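Local coordinates for protein RmpD (Hexulose-6-phosphate synthase) (Streptococcus mutans, PDB 3EXR) that is an enzyme of the HUMPS family, built on a TIM-barrel fold, at residues N7-L12 with V31-A36; D58-A63 with A83-C88; I135-Y140 with R170-G175. All coordinates share one frame; numbering follows the deposited sequence.

Interaction 1. Residues N7-L12 with V31-A36; sequences NLQVAL and VDVIEA
Leu8 O is gripped by two backbone amides of the facing segment: Asp32 N at 2.8 Å, lying in the carbonyl plane, and Val33 N at 3.1 Å, tilted out of it. The Asp32 carboxylate returns the contact, its OD2 taking Leu8 N at 2.8 Å through the anti lone pair in a nearly straight bond (173°). Lys213 forms a salt bridge to the same oxygen, so OD2 is shared between the Lys213 amine and the Leu8 amide. Past this point the pairing is regular and parallel, with Val10 N bound to Val33 O, Glu35 N to Val10 O and Leu12 N to Glu35 O. Strands 7-12 and 33-36, with helix 17-27 between them in sequence, make the first beta-alpha-beta unit of the TIM barrel. On the face carrying Gln9, Val33 and Glu35, an extended Gln9 chain, CG anti to the backbone N (chi1 171°), carries its amide across Val33, OE1 3.3 Å from Val33 CG1. Gln9 NE2 reaches Glu35 OE1 at 2.8 Å; the acceptor lies in the amide plane, but the donor stands above the carboxylate plane. Asp64 brings a second carboxylate close to Glu35 OE2. On the other face Leu12 CD1 packs against Ile34 CG2 at 3.8 Å, Val10 CG1 meets Val31 CG2, and helix 17-27 packs on Val10 and Leu12.

Interaction 2. Residues D58-A63 with A83-C88; sequences DKIIVA and ADWMTC
Ile60 lays its CG2 methyl squarely over the six-membered ring of Trp85, 3.6 Å from the ring centroid and only 5° off the normal, a CH-pi contact; CD1 of the same side chain reaches on to CZ2 and CH2. With CG anti to the carbonyl carbon (chi1 -60°), the indole turns back alongside the earlier residues of strand 60-67. Val62 CG2 closes in obliquely on Trp85 CE3 at 3.6 Å, so Ile60 and Val62, with Val33 of strand 33-36, pack tightly round the ring. On the face carrying Ala63 and Met86 the side chains of the two strands meet more lightly: Ala63 CB touches Ala83 CB at 3.9 Å and stands 4.4 Å from Met86 CG. Toward the start of segment 58-63, solvent comes nearer. Asp58 is exposed, and Lys59 leads its amine away to the carbonyl of Val31.

Between these parts runs the parallel backbone ladder. Ile61 O accepts both Asp84 N at 2.8 Å and Trp85 N at 3.2 Å, and Ala63 N binds Trp85 O. Asp84 OD2 takes Ile61 N at 3.1 Å on its anti side, 21° out of the carboxylate plane, and also forms salt bridges with Arg53 and Lys111, which would favour its charged form. Strands 60-67 and 85-89 form a beta-alpha-beta unit with helix 71-79; strand 33-36 flanks strand 60-67, strand 113-117 flanks strand 85-89, and Val49 of helix 47-55 packs against Ile61 and Ala83.

Interaction 3. Residues I135-Y140 with R170-G175; sequences ISQAIY and RVSVTG
Charged and polar contacts gather where Ser136 meets Arg170. Arg170 NH2 donates to Ser136 OG at 2.9 Å, the hydroxyl oxygen lying in the guanidinium plane, while Gln137 CG sits over one face, offset toward its rim. A bend at chi3 (-62°) brings the guanidinium back to the facing segment; Glu113 of strand 113-117 forms a salt bridge to the same NH2, and Phe191 adds a cation-pi contact. Gln137 NE2 also donates to Glu113, and Gln137 OE1 accepts from Gln115 NE2.

Water-mediated bonds tie the face of Gln137 and Ser172: one water donates to Gln137 OE1 at 2.6 Å and to Arg170 O, and accepts from Ser172 OG at 2.7 Å. A second water accepts from Arg170 NE.

Backbone bonds join strands 137-141 and 170-174 as adjacent, parallel staves of the TIM barrel. Ser172 sits between Ala138 and Tyr140, its N on Ala138 O and its O taking Tyr140 N at 2.8 Å in an almost straight bond (176°).

Apolar packing is lighter. Ile139 CD1 abuts Ser172 CB at 3.6 Å, and on the opposite face Tyr140 CB lies 4.2 Å from Val171 CG1, with helix 155-167 against both residues; the Tyr140 hydroxyl bonds to Asp157.

How the interactions relate
The three contacts are parallel strand pairs in one closed eight-stranded barrel, following one another along the chain: strands 7-12 and 33-36, then 60-67 and 85-89, then 137-141 and 170-174. Interactions 1 and 2 have centres about 9 Å apart and adjoin through neighbouring strands 33-36 and 60-67: Ala36 N lies 2.9 Å from Val62 O, a probable hydrogen bond, and Val33 packs on Val62. The centre of interaction 3 lies about 13 Å from each of the others. It meets interaction 2 where Trp85 CE2 is 3.5 Å from Gln137 NE2, but its nearest atoms stay about 5 Å from interaction 1. Trp85 thus packs across the barrel interior between strands 85-89 and 137-141, which are not sheet neighbours.

Interaction 1. Residues N7-L12 with V31-A36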
# COMPACT_ATOMS: atom_id res chain seq x y z
N ASN A 7 -7.86 -13.77 -18.76
CA ASN A 7 -6.81 -12.87 -19.17
C ASN A 7 -5.46 -13.40 -18.72
O ASN A 7 -5.36 -14.09 -17.71
CB ASN A 7 -6.99 -11.49 -18.52
CG ASN A 7 -8.18 -10.71 -19.05
OD1 ASN A 7 -8.94 -10.12 -18.25
ND2 ASN A 7 -8.34 -10.65 -20.37
N LEU A 8 -4.42 -13.08 -19.49
CA LEU A 8 -3.06 -13.17 -19.04
C LEU A 8 -2.60 -11.75 -18.68
O LEU A 8 -2.62 -10.85 -19.52
CB LEU A 8 -2.15 -13.72 -20.14
CG LEU A 8 -0.65 -13.67 -19.80
CD1 LEU A 8 -0.31 -14.31 -18.45
CD2 LEU A 8 0.19 -14.26 -20.89
N GLN A 9 -2.19 -11.59 -17.43
CA GLN A 9 -1.68 -10.32 -16.91
C GLN A 9 -0.22 -10.49 -16.53
O GLN A 9 0.14 -11.51 -15.96
CB GLN A 9 -2.52 -9.90 -15.72
CG GLN A 9 -2.01 -8.73 -14.95
CD GLN A 9 -3.06 -8.20 -13.96
OE1 GLN A 9 -4.24 -8.28 -14.23
NE2 GLN A 9 -2.61 -7.68 -12.83
N VAL A 10 0.59 -9.47 -16.81
CA VAL A 10 1.97 -9.45 -16.33
C VAL A 10 2.15 -8.35 -15.29
O VAL A 10 1.77 -7.20 -15.51
CB VAL A 10 3.02 -9.25 -17.48
CG1 VAL A 10 2.83 -7.91 -18.20
CG2 VAL A 10 4.42 -9.34 -16.94
N ALA A 11 2.65 -8.75 -14.13
CA ALA A 11 3.00 -7.84 -13.06
C ALA A 11 4.44 -7.39 -13.25
O ALA A 11 5.33 -8.22 -13.47
CB ALA A 11 2.85 -8.55 -11.70
N LEU A 12 4.66 -6.09 -13.11
CA LEU A 12 5.99 -5.48 -13.11
C LEU A 12 6.32 -4.98 -11.70
O LEU A 12 5.84 -3.93 -11.26
CB LEU A 12 6.08 -4.34 -14.11
CG LEU A 12 5.43 -4.57 -15.48
CD1 LEU A 12 5.19 -3.24 -16.16
CD2 LEU A 12 6.31 -5.52 -16.31
N VAL A 31 0.28 -10.23 -23.96
CA VAL A 31 -0.56 -10.28 -22.76
C VAL A 31 -1.79 -9.42 -22.95
O VAL A 31 -1.85 -8.60 -23.87
CB VAL A 31 0.22 -9.86 -21.46
CG1 VAL A 31 1.50 -10.69 -21.35
CG2 VAL A 31 0.54 -8.37 -21.44
N ASP A 32 -2.77 -9.63 -22.07
CA ASP A 32 -4.03 -8.87 -22.10
C ASP A 32 -4.00 -7.68 -21.14
O ASP A 32 -4.73 -6.70 -21.35
CB ASP A 32 -5.17 -9.80 -21.70
CG ASP A 32 -5.23 -11.01 -22.56
OD1 ASP A 32 -5.36 -10.80 -23.79
OD2 ASP A 32 -5.12 -12.16 -22.07
N VAL A 33 -3.23 -7.81 -20.07
CA VAL A 33 -3.21 -6.78 -19.02
C VAL A 33 -1.76 -6.55 -18.54
O VAL A 33 -1.01 -7.52 -18.33
CB VAL A 33 -4.04 -7.22 -17.78
CG1 VAL A 33 -4.18 -6.12 -16.77
CG2 VAL A 33 -5.42 -7.79 -18.16
N ILE A 34 -1.36 -5.28 -18.40
CA ILE A 34 -0.03 -4.92 -17.88
C ILE A 34 -0.20 -4.16 -16.58
O ILE A 34 -0.97 -3.20 -16.51
CB ILE A 34 0.77 -4.06 -18.90
CG1 ILE A 34 0.92 -4.81 -20.21
CG2 ILE A 34 2.15 -3.74 -18.35
CD1 ILE A 34 1.34 -3.99 -21.34
N GLU A 35 0.53 -4.58 -15.56
CA GLU A 35 0.36 -4.06 -14.19
C GLU A 35 1.65 -3.42 -13.68
O GLU A 35 2.71 -4.05 -13.65
CB GLU A 35 -0.06 -5.18 -13.23
CG GLU A 35 -0.04 -4.77 -11.76
CD GLU A 35 -0.56 -5.86 -10.84
OE1 GLU A 35 -0.41 -7.06 -11.17
OE2 GLU A 35 -1.17 -5.52 -9.80
N ALA A 36 1.55 -2.15 -13.30
CA ALA A 36 2.61 -1.47 -12.57
C ALA A 36 2.49 -1.87 -11.11
O ALA A 36 1.56 -1.42 -10.40
CB ALA A 36 2.45 0.05 -12.71

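Interaction 2. Residues D58-A63 with A83-C88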
# COMPACT_ATOMS: atom_id res chain seq x y z
N ASP A 58 -4.12 0.24 -26.17
CA ASP A 58 -5.34 -0.56 -26.12
C ASP A 58 -5.24 -1.77 -25.18
O ASP A 58 -6.03 -2.71 -25.28
CB ASP A 58 -5.72 -0.97 -27.55
CG ASP A 58 -5.96 0.24 -28.48
OD1 ASP A 58 -6.65 1.22 -28.09
OD2 ASP A 58 -5.48 0.26 -29.63
N LYS A 59 -4.28 -1.75 -24.26
CA LYS A 59 -4.14 -2.82 -23.30
C LYS A 59 -4.78 -2.37 -22.02
O LYS A 59 -4.88 -1.18 -21.76
CB LYS A 59 -2.68 -3.12 -23.01
CG LYS A 59 -2.36 -4.57 -22.95
CD LYS A 59 -2.72 -5.27 -24.29
CE LYS A 59 -1.51 -5.65 -25.09
NZ LYS A 59 -1.83 -6.79 -25.98
N ILE A 60 -5.23 -3.33 -21.22
CA ILE A 60 -5.70 -2.97 -19.87
C ILE A 60 -4.47 -2.67 -19.01
O ILE A 60 -3.52 -3.43 -19.02
CB ILE A 60 -6.54 -4.11 -19.25
CG1 ILE A 60 -7.84 -4.30 -20.05
CG2 ILE A 60 -6.86 -3.78 -17.80
CD1 ILE A 60 -8.59 -5.62 -19.78
N ILE A 61 -4.48 -1.55 -18.28
CA ILE A 61 -3.35 -1.17 -17.42
C ILE A 61 -3.83 -1.06 -15.97
O ILE A 61 -4.83 -0.43 -15.68
CB ILE A 61 -2.75 0.18 -17.86
CG1 ILE A 61 -2.14 0.06 -19.25
CG2 ILE A 61 -1.69 0.70 -16.86
CD1 ILE A 61 -1.62 1.30 -19.81
N VAL A 62 -3.08 -1.70 -15.07
CA VAL A 62 -3.38 -1.76 -13.65
C VAL A 62 -2.34 -0.92 -12.92
O VAL A 62 -1.14 -1.07 -13.16
CB VAL A 62 -3.29 -3.20 -13.12
CG1 VAL A 62 -3.66 -3.26 -11.64
CG2 VAL A 62 -4.19 -4.12 -13.93
N ALA A 63 -2.83 0.01 -12.10
CA ALA A 63 -1.97 0.73 -11.13
C ALA A 63 -2.16 -0.00 -9.79
O ALA A 63 -3.19 0.14 -9.12
CB ALA A 63 -2.39 2.18 -11.02
N ALA A 83 -4.53 4.74 -16.07
CA ALA A 83 -4.91 3.44 -15.53
C ALA A 83 -6.36 3.07 -15.81
O ALA A 83 -7.27 3.93 -15.79
CB ALA A 83 -4.67 3.36 -14.02
N ASP A 84 -6.58 1.77 -16.03
CA ASP A 84 -7.93 1.21 -16.07
C ASP A 84 -8.40 0.67 -14.72
O ASP A 84 -9.50 0.98 -14.25
CB ASP A 84 -7.99 0.09 -17.11
CG ASP A 84 -7.75 0.61 -18.52
OD1 ASP A 84 -8.42 1.60 -18.95
OD2 ASP A 84 -6.92 0.02 -19.23
N TRP A 85 -7.54 -0.14 -14.09
CA TRP A 85 -7.83 -0.78 -12.83
C TRP A 85 -6.85 -0.29 -11.80
O TRP A 85 -5.71 -0.07 -12.12
CB TRP A 85 -7.71 -2.30 -12.92
CG TRP A 85 -8.63 -2.92 -13.93
CD1 TRP A 85 -9.73 -2.35 -14.49
CD2 TRP A 85 -8.52 -4.23 -14.50
NE1 TRP A 85 -10.32 -3.22 -15.37
CE2 TRP A 85 -9.60 -4.39 -15.39
CE3 TRP A 85 -7.61 -5.29 -14.34
CZ2 TRP A 85 -9.80 -5.55 -16.13
CZ3 TRP A 85 -7.80 -6.46 -15.09
CH2 TRP A 85 -8.88 -6.57 -15.97
N MET A 86 -7.34 -0.11 -10.57
CA MET A 86 -6.46 0.18 -9.44
C MET A 86 -6.77 -0.78 -8.30
O MET A 86 -7.94 -1.10 -8.03
CB MET A 86 -6.64 1.61 -8.95
CG MET A 86 -5.57 2.02 -7.96
SD MET A 86 -5.76 3.63 -7.20
CE MET A 86 -7.04 3.35 -5.95
N THR A 87 -5.73 -1.22 -7.60
CA THR A 87 -5.93 -2.02 -6.40
C THR A 87 -6.14 -1.20 -5.13
O THR A 87 -5.48 -0.17 -4.90
CB THR A 87 -4.79 -3.05 -6.17
OG1 THR A 87 -3.54 -2.37 -6.03
CG2 THR A 87 -4.65 -4.03 -7.36
N CYS A 88 -7.04 -1.69 -4.28
CA CYS A 88 -7.13 -1.24 -2.89
C CYS A 88 -6.84 -2.44 -2.02
O CYS A 88 -7.31 -3.56 -2.33
CB CYS A 88 -8.53 -0.77 -2.54
SG CYS A 88 -8.98 0.87 -3.10

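Interaction 3. Residues I135-Y140 with R170-G175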
# COMPACT_ATOMS: atom_id res chain seq x y z
N ILE A 135 -17.86 -2.95 -6.05
CA ILE A 135 -16.54 -3.48 -6.34
C ILE A 135 -16.59 -5.01 -6.44
O ILE A 135 -16.90 -5.73 -5.47
CB ILE A 135 -15.53 -2.97 -5.29
CG1 ILE A 135 -15.41 -1.43 -5.43
CG2 ILE A 135 -14.15 -3.66 -5.44
CD1 ILE A 135 -14.80 -0.72 -4.29
N SER A 136 -16.23 -5.51 -7.62
CA SER A 136 -16.48 -6.92 -7.92
C SER A 136 -15.30 -7.63 -8.54
O SER A 136 -15.47 -8.61 -9.24
CB SER A 136 -17.73 -7.08 -8.79
OG SER A 136 -17.57 -6.47 -10.05
N GLN A 137 -14.09 -7.12 -8.27
CA GLN A 137 -12.84 -7.82 -8.58
C GLN A 137 -12.04 -8.01 -7.31
O GLN A 137 -11.95 -7.09 -6.47
CB GLN A 137 -11.99 -7.05 -9.58
CG GLN A 137 -12.52 -7.05 -10.99
CD GLN A 137 -11.42 -6.69 -11.99
OE1 GLN A 137 -10.42 -7.39 -12.07
NE2 GLN A 137 -11.62 -5.61 -12.75
N ALA A 138 -11.44 -9.18 -7.18
CA ALA A 138 -10.58 -9.52 -6.05
C ALA A 138 -9.36 -10.27 -6.53
O ALA A 138 -9.45 -11.07 -7.46
CB ALA A 138 -11.33 -10.34 -5.03
N ILE A 139 -8.22 -10.02 -5.87
CA ILE A 139 -6.96 -10.66 -6.24
C ILE A 139 -6.58 -11.63 -5.13
O ILE A 139 -6.32 -11.22 -3.99
CB ILE A 139 -5.80 -9.63 -6.36
CG1 ILE A 139 -6.19 -8.36 -7.14
CG2 ILE A 139 -4.57 -10.29 -6.91
CD1 ILE A 139 -6.74 -8.58 -8.48
N TYR A 140 -6.54 -12.91 -5.48
CA TYR A 140 -6.24 -13.99 -4.54
C TYR A 140 -4.83 -14.53 -4.79
O TYR A 140 -4.51 -14.89 -5.92
CB TYR A 140 -7.29 -15.12 -4.65
CG TYR A 140 -7.22 -16.11 -3.51
CD1 TYR A 140 -8.10 -16.02 -2.44
CD2 TYR A 140 -6.24 -17.11 -3.49
CE1 TYR A 140 -8.01 -16.89 -1.35
CE2 TYR A 140 -6.14 -17.98 -2.41
CZ TYR A 140 -7.04 -17.87 -1.35
OH TYR A 140 -6.97 -18.73 -0.30
N ARG A 170 -15.19 -11.33 -10.05
CA ARG A 170 -14.19 -11.69 -11.05
C ARG A 170 -12.87 -11.81 -10.30
O ARG A 170 -12.34 -10.80 -9.82
CB ARG A 170 -14.12 -10.67 -12.18
CG ARG A 170 -15.21 -10.89 -13.26
CD ARG A 170 -15.44 -9.64 -14.13
NE ARG A 170 -15.91 -8.54 -13.29
CZ ARG A 170 -15.55 -7.27 -13.39
NH1 ARG A 170 -14.76 -6.85 -14.36
NH2 ARG A 170 -16.02 -6.42 -12.50
N VAL A 171 -12.38 -13.03 -10.17
CA VAL A 171 -11.23 -13.34 -9.34
C VAL A 171 -9.96 -13.48 -10.19
O VAL A 171 -9.90 -14.22 -11.17
CB VAL A 171 -11.47 -14.60 -8.49
CG1 VAL A 171 -10.22 -15.00 -7.70
CG2 VAL A 171 -12.65 -14.37 -7.56
N SER A 172 -8.93 -12.72 -9.83
CA SER A 172 -7.61 -12.90 -10.39
C SER A 172 -6.79 -13.74 -9.43
O SER A 172 -6.92 -13.58 -8.21
CB SER A 172 -6.91 -11.55 -10.56
OG SER A 172 -7.56 -10.75 -11.49
N VAL A 173 -5.97 -14.64 -9.96
CA VAL A 173 -5.07 -15.41 -9.10
C VAL A 173 -3.61 -15.09 -9.44
O VAL A 173 -3.28 -14.75 -10.59
CB VAL A 173 -5.34 -16.95 -9.17
CG1 VAL A 173 -6.70 -17.32 -8.68
CG2 VAL A 173 -5.14 -17.45 -10.59
N THR A 174 -2.75 -15.22 -8.44
CA THR A 174 -1.32 -15.00 -8.63
C THR A 174 -0.54 -15.91 -7.72
O THR A 174 -1.02 -16.28 -6.64
CB THR A 174 -0.95 -13.53 -8.38
OG1 THR A 174 0.41 -13.31 -8.79
CG2 THR A 174 -1.04 -13.14 -6.92
N GLY A 175 0.66 -16.31 -8.18
CA GLY A 175 1.52 -17.23 -7.44
C GLY A 175 1.39 -18.65 -7.95
O GLY A 175 0.28 -19.12 -8.13
O HOH W 1 -17.98 -9.41 -11.40
O HOH W 2 -9.89 -9.59 -10.70